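Local coordinates for protein eukaryotic peptide chain release factor GTP-binding subunit (Schizosaccharomyces pombe, PDB 1R5B) that is the GTP-binding subunit of a eukaryotic translation release factor, with a P-loop domain of the elongation factor Tu family followed by beta-rich domains, at residues P358-A370 with K423-E437. Residues are numbered along the deposited sequence; the frame is centred on the assembly and turned at random.
Sequences PVHATTRFIAQIA and KIIAELETQTPVCME
Two antiparallel strand pairs joined at a bend, in the C-terminal beta domain related to that of eEF1A, bring 358-370 against 423-437. Both segments turn a corner there, at Thr363 and at Gln431-Thr432, the first passing from the short pair 361-362/433-435 into the six-stranded sheet, the second out of it. In that sheet Phe365 and Leu428 form a hydrogen-bonded pair, Leu428 N reaching Phe365 O at 2.7 Å. The Phe365 ring is held between two side chains: Leu428 CB lies over one face, 3.9 Å from the centroid, and Met436 crosses the other at about a right angle. Met436 SD stands 3.7 Å from the Phe365 centroid, a Met-aromatic contact, and Met436 CE packs on Phe365 CE1 at 3.4 Å; the bend at chi3 (62°) folds this methyl back over the ring. Across the corner, Thr362 OG1 accepts from Arg364 N in an ST turn and also bonds Leu466 O. Near the end of the short pair, Glu437 OE2 takes His360 N at 2.8 Å in an almost straight bond (177°) and lies in the plane of the imidazole at its CD2 edge. Sulfur and methyl packing thus sets the residue that follows the short pair against the larger sheet, while the carboxylate of the buried Glu437 gains a backbone N-H, which should help stabilise its charge.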
ATOM      1  N   PRO A 358      -1.636   7.432 -18.461  1.00 33.90           N
ATOM      2  CA  PRO A 358      -0.637   8.205 -17.725  1.00 33.22           C
ATOM      3  C   PRO A 358      -1.182   8.823 -16.442  1.00 32.59           C
ATOM      4  O   PRO A 358      -2.360   9.152 -16.379  1.00 32.43           O
ATOM      5  CB  PRO A 358      -0.271   9.308 -18.719  1.00 33.08           C
ATOM      6  CG  PRO A 358      -1.527   9.489 -19.511  1.00 33.14           C
ATOM      7  CD  PRO A 358      -2.012   8.090 -19.728  1.00 33.97           C
ATOM      8  N   VAL A 359      -0.322   8.981 -15.440  1.00 31.62           N
ATOM      9  CA  VAL A 359      -0.632   9.774 -14.270  1.00 31.13           C
ATOM     10  C   VAL A 359      -1.185  11.122 -14.700  1.00 31.00           C
ATOM     11  O   VAL A 359      -0.710  11.701 -15.678  1.00 31.21           O
ATOM     12  CB  VAL A 359       0.623  10.023 -13.406  1.00 31.00           C
ATOM     13  CG1 VAL A 359       1.593  10.982 -14.062  1.00 30.89           C
ATOM     14  CG2 VAL A 359       0.243  10.547 -12.065  1.00 32.34           C
ATOM     15  N   HIS A 360      -2.163  11.629 -13.960  1.00 30.20           N
ATOM     16  CA  HIS A 360      -2.743  12.931 -14.261  1.00 29.86           C
ATOM     17  C   HIS A 360      -1.787  14.068 -13.956  1.00 29.54           C
ATOM     18  O   HIS A 360      -0.894  13.930 -13.144  1.00 29.84           O
ATOM     19  CB  HIS A 360      -4.036  13.135 -13.481  1.00 29.41           C
ATOM     20  CG  HIS A 360      -5.144  12.253 -13.936  1.00 29.24           C
ATOM     21  ND1 HIS A 360      -6.216  12.724 -14.666  1.00 27.25           N
ATOM     22  CD2 HIS A 360      -5.340  10.920 -13.786  1.00 28.81           C
ATOM     23  CE1 HIS A 360      -7.033  11.719 -14.933  1.00 28.81           C
ATOM     24  NE2 HIS A 360      -6.525  10.615 -14.410  1.00 29.34           N
ATOM     25  N   ALA A 361      -1.988  15.178 -14.645  1.00 29.41           N
ATOM     26  CA  ALA A 361      -1.273  16.405 -14.387  1.00 29.47           C
ATOM     27  C   ALA A 361      -2.239  17.533 -14.661  1.00 29.45           C
ATOM     28  O   ALA A 361      -3.045  17.457 -15.589  1.00 29.29           O
ATOM     29  CB  ALA A 361      -0.086  16.521 -15.277  1.00 29.66           C
ATOM     30  N   THR A 362      -2.171  18.573 -13.845  1.00 29.55           N
ATOM     31  CA  THR A 362      -3.140  19.653 -13.930  1.00 29.80           C
ATOM     32  C   THR A 362      -2.602  20.915 -13.296  1.00 29.79           C
ATOM     33  O   THR A 362      -1.570  20.889 -12.642  1.00 29.18           O
ATOM     34  CB  THR A 362      -4.458  19.213 -13.247  1.00 29.87           C
ATOM     35  OG1 THR A 362      -5.525  20.100 -13.582  1.00 29.36           O
ATOM     36  CG2 THR A 362      -4.356  19.316 -11.734  1.00 30.72           C
ATOM     37  N   THR A 363      -3.308  22.017 -13.520  1.00 30.27           N
ATOM     38  CA  THR A 363      -3.044  23.265 -12.819  1.00 30.80           C
ATOM     39  C   THR A 363      -4.186  23.620 -11.868  1.00 31.62           C
ATOM     40  O   THR A 363      -4.139  24.652 -11.212  1.00 31.75           O
ATOM     41  CB  THR A 363      -2.839  24.426 -13.827  1.00 30.61           C
ATOM     42  OG1 THR A 363      -3.898  24.428 -14.794  1.00 30.54           O
ATOM     43  CG2 THR A 363      -1.583  24.225 -14.652  1.00 30.25           C
ATOM     44  N   ARG A 364      -5.213  22.775 -11.794  1.00 32.67           N
ATOM     45  CA  ARG A 364      -6.424  23.100 -11.031  1.00 33.54           C
ATOM     46  C   ARG A 364      -6.964  21.909 -10.242  1.00 33.69           C
ATOM     47  O   ARG A 364      -7.260  20.868 -10.817  1.00 33.88           O
ATOM     48  CB  ARG A 364      -7.507  23.635 -11.975  1.00 33.69           C
ATOM     49  CG  ARG A 364      -7.132  24.946 -12.628  1.00 34.74           C
ATOM     50  CD  ARG A 364      -8.253  25.616 -13.400  1.00 35.98           C
ATOM     51  NE  ARG A 364      -7.738  26.635 -14.313  1.00 37.25           N
ATOM     52  CZ  ARG A 364      -7.247  26.402 -15.536  1.00 38.40           C
ATOM     53  NH1 ARG A 364      -7.192  25.169 -16.028  1.00 38.43           N
ATOM     54  NH2 ARG A 364      -6.816  27.420 -16.283  1.00 38.94           N
ATOM     55  N   PHE A 365      -7.107  22.086  -8.930  1.00 34.02           N
ATOM     56  CA  PHE A 365      -7.567  21.014  -8.045  1.00 34.21           C
ATOM     57  C   PHE A 365      -8.062  21.491  -6.681  1.00 34.75           C
ATOM     58  O   PHE A 365      -7.681  22.556  -6.206  1.00 34.74           O
ATOM     59  CB  PHE A 365      -6.434  20.021  -7.809  1.00 34.03           C
ATOM     60  CG  PHE A 365      -5.245  20.604  -7.099  1.00 32.65           C
ATOM     61  CD1 PHE A 365      -4.282  21.283  -7.805  1.00 32.21           C
ATOM     62  CD2 PHE A 365      -5.079  20.448  -5.732  1.00 32.05           C
ATOM     63  CE1 PHE A 365      -3.181  21.800  -7.175  1.00 31.93           C
ATOM     64  CE2 PHE A 365      -3.973  20.974  -5.098  1.00 31.83           C
ATOM     65  CZ  PHE A 365      -3.024  21.650  -5.834  1.00 31.55           C
ATOM     66  N   ILE A 366      -8.869  20.653  -6.036  1.00 35.42           N
ATOM     67  CA  ILE A 366      -9.394  20.919  -4.695  1.00 35.82           C
ATOM     68  C   ILE A 366      -8.517  20.221  -3.648  1.00 36.09           C
ATOM     69  O   ILE A 366      -7.979  19.152  -3.918  1.00 36.26           O
ATOM     70  CB  ILE A 366     -10.857  20.444  -4.619  1.00 35.91           C
ATOM     71  CG1 ILE A 366     -11.654  21.022  -5.803  1.00 36.09           C
ATOM     72  CG2 ILE A 366     -11.478  20.857  -3.289  1.00 36.11           C
ATOM     73  CD1 ILE A 366     -13.136  20.703  -5.791  1.00 36.25           C
ATOM     74  N   ALA A 367      -8.373  20.821  -2.462  1.00 36.62           N
ATOM     75  CA  ALA A 367      -7.408  20.341  -1.454  1.00 36.81           C
ATOM     76  C   ALA A 367      -7.719  20.726   0.009  1.00 37.23           C
ATOM     77  O   ALA A 367      -7.849  21.918   0.333  1.00 36.66           O
ATOM     78  CB  ALA A 367      -6.015  20.828  -1.814  1.00 36.86           C
ATOM     79  N   GLN A 368      -7.821  19.707   0.875  1.00 37.47           N
ATOM     80  CA  GLN A 368      -7.933  19.895   2.317  1.00 37.70           C
ATOM     81  C   GLN A 368      -6.575  20.239   2.902  1.00 37.85           C
ATOM     82  O   GLN A 368      -5.585  19.619   2.536  1.00 37.43           O
ATOM     83  CB  GLN A 368      -8.411  18.612   2.998  1.00 38.13           C
ATOM     84  CG  GLN A 368      -9.863  18.215   2.743  1.00 38.55           C
ATOM     85  CD  GLN A 368     -10.376  17.193   3.757  1.00 38.42           C
ATOM     86  OE1 GLN A 368     -11.317  16.449   3.470  1.00 38.28           O
ATOM     87  NE2 GLN A 368      -9.760  17.157   4.937  1.00 38.02           N
ATOM     88  N   ILE A 369      -6.542  21.169   3.857  1.00 38.10           N
ATOM     89  CA  ILE A 369      -5.279  21.728   4.354  1.00 38.43           C
ATOM     90  C   ILE A 369      -5.296  22.040   5.853  1.00 38.46           C
ATOM     91  O   ILE A 369      -6.337  21.972   6.506  1.00 38.31           O
ATOM     92  CB  ILE A 369      -4.907  23.004   3.539  1.00 38.59           C
ATOM     93  CG1 ILE A 369      -3.405  23.074   3.234  1.00 39.25           C
ATOM     94  CG2 ILE A 369      -5.353  24.277   4.252  1.00 38.93           C
ATOM     95  CD1 ILE A 369      -3.076  23.914   1.987  1.00 39.84           C
ATOM     96  N   ALA A 370      -4.130  22.393   6.384  1.00 38.47           N
ATOM     97  CA  ALA A 370      -3.981  22.642   7.805  1.00 38.61           C
ATOM     98  C   ALA A 370      -2.810  23.585   8.061  1.00 38.77           C
ATOM     99  O   ALA A 370      -1.655  23.193   7.904  1.00 38.77           O
ATOM    100  CB  ALA A 370      -3.783  21.330   8.551  1.00 38.64           C
ATOM    101  N   LYS A 423      -8.193  24.844   8.932  1.00 36.10           N
ATOM    102  CA  LYS A 423      -8.246  23.826   7.891  1.00 36.70           C
ATOM    103  C   LYS A 423      -8.798  24.389   6.540  1.00 37.32           C
ATOM    104  O   LYS A 423      -8.872  25.618   6.377  1.00 37.72           O
ATOM    105  CB  LYS A 423      -9.081  22.654   8.428  1.00 36.86           C
ATOM    106  CG  LYS A 423      -8.276  21.626   9.263  1.00 36.96           C
ATOM    107  CD  LYS A 423      -8.522  21.743  10.774  1.00 36.66           C
ATOM    108  CE  LYS A 423      -9.281  20.525  11.316  1.00 36.90           C
ATOM    109  NZ  LYS A 423      -9.689  20.666  12.747  1.00 35.97           N
ATOM    110  N   ILE A 424      -9.136  23.525   5.567  1.00 37.89           N
ATOM    111  CA  ILE A 424      -9.763  23.974   4.296  1.00 38.31           C
ATOM    112  C   ILE A 424     -10.374  22.876   3.391  1.00 38.53           C
ATOM    113  O   ILE A 424     -10.048  21.700   3.513  1.00 38.58           O
ATOM    114  CB  ILE A 424      -8.737  24.763   3.433  1.00 38.44           C
ATOM    115  CG1 ILE A 424      -9.430  25.881   2.627  1.00 38.90           C
ATOM    116  CG2 ILE A 424      -7.981  23.803   2.515  1.00 38.30           C
ATOM    117  CD1 ILE A 424      -8.837  26.134   1.207  1.00 39.49           C
ATOM    118  N   ILE A 425     -11.257  23.290   2.480  1.00 38.79           N
ATOM    119  CA  ILE A 425     -11.599  22.510   1.278  1.00 39.08           C
ATOM    120  C   ILE A 425     -11.896  23.465   0.093  1.00 39.28           C
ATOM    121  O   ILE A 425     -13.011  23.972  -0.043  1.00 39.52           O
ATOM    122  CB  ILE A 425     -12.750  21.437   1.569  1.00 39.15           C
ATOM    123  CG1 ILE A 425     -13.967  21.527   0.617  1.00 39.12           C
ATOM    124  CG2 ILE A 425     -13.199  21.468   3.033  1.00 39.10           C
ATOM    125  CD1 ILE A 425     -13.716  21.007  -0.803  1.00 38.79           C
ATOM    126  N   ALA A 426     -10.886  23.737  -0.743  1.00 39.45           N
ATOM    127  CA  ALA A 426     -11.031  24.721  -1.836  1.00 39.41           C
ATOM    128  C   ALA A 426     -10.042  24.601  -3.008  1.00 39.49           C
ATOM    129  O   ALA A 426      -9.044  23.875  -2.935  1.00 39.33           O
ATOM    130  CB  ALA A 426     -10.964  26.117  -1.268  1.00 39.55           C
ATOM    131  N   GLU A 427     -10.337  25.351  -4.078  1.00 39.49           N
ATOM    132  CA  GLU A 427      -9.567  25.315  -5.335  1.00 39.32           C
ATOM    133  C   GLU A 427      -8.154  25.879  -5.186  1.00 38.96           C
ATOM    134  O   GLU A 427      -7.932  26.863  -4.477  1.00 38.80           O
ATOM    135  CB  GLU A 427     -10.285  26.087  -6.464  1.00 39.38           C
ATOM    136  CG  GLU A 427     -11.040  25.210  -7.459  1.00 39.84           C
ATOM    137  CD  GLU A 427     -11.205  25.855  -8.826  1.00 39.93           C
ATOM    138  OE1 GLU A 427     -12.343  26.238  -9.175  1.00 40.06           O
ATOM    139  OE2 GLU A 427     -10.197  25.971  -9.559  1.00 40.27           O
ATOM    140  N   LEU A 428      -7.219  25.243  -5.883  1.00 38.49           N
ATOM    141  CA  LEU A 428      -5.827  25.667  -5.925  1.00 38.20           C
ATOM    142  C   LEU A 428      -5.367  25.712  -7.375  1.00 37.69           C
ATOM    143  O   LEU A 428      -5.981  25.103  -8.249  1.00 37.70           O
ATOM    144  CB  LEU A 428      -4.936  24.713  -5.135  1.00 38.30           C
ATOM    145  CG  LEU A 428      -4.526  25.204  -3.746  1.00 38.75           C
ATOM    146  CD1 LEU A 428      -5.763  25.336  -2.852  1.00 39.38           C
ATOM    147  CD2 LEU A 428      -3.478  24.273  -3.107  1.00 39.03           C
ATOM    148  N   GLU A 429      -4.280  26.437  -7.617  1.00 37.01           N
ATOM    149  CA  GLU A 429      -3.767  26.632  -8.959  1.00 36.28           C
ATOM    150  C   GLU A 429      -2.242  26.759  -8.928  1.00 35.72           C
ATOM    151  O   GLU A 429      -1.664  27.327  -7.974  1.00 35.67           O
ATOM    152  CB  GLU A 429      -4.424  27.865  -9.603  1.00 36.55           C
ATOM    153  CG  GLU A 429      -5.509  27.531 -10.625  1.00 36.97           C
ATOM    154  CD  GLU A 429      -6.065  28.759 -11.335  1.00 37.27           C
ATOM    155  OE1 GLU A 429      -5.277  29.507 -11.952  1.00 37.54           O
ATOM    156  OE2 GLU A 429      -7.298  28.976 -11.276  1.00 37.53           O
ATOM    157  N   THR A 430      -1.602  26.228  -9.982  1.00 35.13           N
ATOM    158  CA  THR A 430      -0.152  26.356 -10.188  1.00 34.55           C
ATOM    159  C   THR A 430       0.167  27.139 -11.461  1.00 34.09           C
ATOM    160  O   THR A 430      -0.710  27.325 -12.305  1.00 34.10           O
ATOM    161  CB  THR A 430       0.478  24.977 -10.296  1.00 34.41           C
ATOM    162  OG1 THR A 430      -0.287  24.174 -11.204  1.00 34.00           O
ATOM    163  CG2 THR A 430       0.383  24.231  -8.987  1.00 34.35           C
ATOM    164  N   GLN A 431       1.420  27.594 -11.590  1.00 33.71           N
ATOM    165  CA  GLN A 431       1.862  28.354 -12.779  1.00 33.42           C
ATOM    166  C   GLN A 431       2.198  27.431 -13.951  1.00 32.96           C
ATOM    167  O   GLN A 431       2.054  27.823 -15.112  1.00 32.86           O
ATOM    168  CB  GLN A 431       3.080  29.240 -12.469  1.00 33.34           C
ATOM    169  CG  GLN A 431       2.779  30.466 -11.615  1.00 33.57           C
ATOM    170  CD  GLN A 431       1.800  31.415 -12.276  1.00 33.75           C
ATOM    171  OE1 GLN A 431       2.203  32.348 -12.971  1.00 33.38           O
ATOM    172  NE2 GLN A 431       0.510  31.178 -12.065  1.00 33.83           N
ATOM    173  N   THR A 432       2.671  26.224 -13.642  1.00 32.28           N
ATOM    174  CA  THR A 432       2.893  25.196 -14.661  1.00 31.86           C
ATOM    175  C   THR A 432       2.418  23.849 -14.132  1.00 31.09           C
ATOM    176  O   THR A 432       2.557  23.582 -12.946  1.00 30.88           O
ATOM    177  CB  THR A 432       4.386  25.113 -15.068  1.00 31.90           C
ATOM    178  OG1 THR A 432       5.182  24.718 -13.944  1.00 32.38           O
ATOM    179  CG2 THR A 432       4.946  26.490 -15.466  1.00 32.63           C
ATOM    180  N   PRO A 433       1.886  22.994 -15.009  1.00 30.28           N
ATOM    181  CA  PRO A 433       1.245  21.745 -14.586  1.00 29.72           C
ATOM    182  C   PRO A 433       2.124  20.843 -13.706  1.00 28.95           C
ATOM    183  O   PRO A 433       3.325  20.757 -13.915  1.00 28.45           O
ATOM    184  CB  PRO A 433       0.944  21.044 -15.919  1.00 29.86           C
ATOM    185  CG  PRO A 433       0.876  22.108 -16.912  1.00 29.85           C
ATOM    186  CD  PRO A 433       1.879  23.132 -16.478  1.00 30.37           C
ATOM    187  N   VAL A 434       1.519  20.188 -12.723  1.00 28.35           N
ATOM    188  CA  VAL A 434       2.249  19.236 -11.893  1.00 27.99           C
ATOM    189  C   VAL A 434       1.457  17.947 -11.777  1.00 27.55           C
ATOM    190  O   VAL A 434       0.228  17.955 -11.802  1.00 27.42           O
ATOM    191  CB  VAL A 434       2.668  19.842 -10.506  1.00 28.12           C
ATOM    192  CG1 VAL A 434       1.908  21.120 -10.197  1.00 27.69           C
ATOM    193  CG2 VAL A 434       2.534  18.831  -9.365  1.00 27.85           C
ATOM    194  N   CYS A 435       2.173  16.834 -11.674  1.00 27.26           N
ATOM    195  CA  CYS A 435       1.537  15.524 -11.619  1.00 27.03           C
ATOM    196  C   CYS A 435       0.961  15.293 -10.258  1.00 26.90           C
ATOM    197  O   CYS A 435       1.582  15.619  -9.261  1.00 27.02           O
ATOM    198  CB  CYS A 435       2.537  14.422 -11.939  1.00 26.92           C
ATOM    199  SG  CYS A 435       3.299  14.636 -13.559  1.00 28.21           S
ATOM    200  N   MET A 436      -0.235  14.727 -10.217  1.00 26.82           N
ATOM    201  CA  MET A 436      -0.923  14.464  -8.961  1.00 26.40           C
ATOM    202  C   MET A 436      -2.101  13.530  -9.209  1.00 26.74           C
ATOM    203  O   MET A 436      -2.593  13.415 -10.329  1.00 27.17           O
ATOM    204  CB  MET A 436      -1.404  15.776  -8.303  1.00 25.81           C
ATOM    205  CG  MET A 436      -2.486  16.530  -9.087  1.00 24.75           C
ATOM    206  SD  MET A 436      -3.153  18.055  -8.315  1.00 19.26           S
ATOM    207  CE  MET A 436      -1.733  18.971  -8.244  1.00 20.12           C
ATOM    208  N   GLU A 437      -2.510  12.840  -8.160  1.00 27.14           N
ATOM    209  CA  GLU A 437      -3.764  12.116  -8.118  1.00 27.79           C
ATOM    210  C   GLU A 437      -4.447  12.417  -6.780  1.00 28.20           C
ATOM    211  O   GLU A 437      -3.804  12.881  -5.834  1.00 28.04           O
ATOM    212  CB  GLU A 437      -3.518  10.606  -8.201  1.00 27.61           C
ATOM    213  CG  GLU A 437      -2.761  10.140  -9.430  1.00 27.89           C
ATOM    214  CD  GLU A 437      -3.608  10.000 -10.670  1.00 27.86           C
ATOM    215  OE1 GLU A 437      -4.809   9.685 -10.584  1.00 28.02           O
ATOM    216  OE2 GLU A 437      -3.042  10.191 -11.759  1.00 29.80           O
TER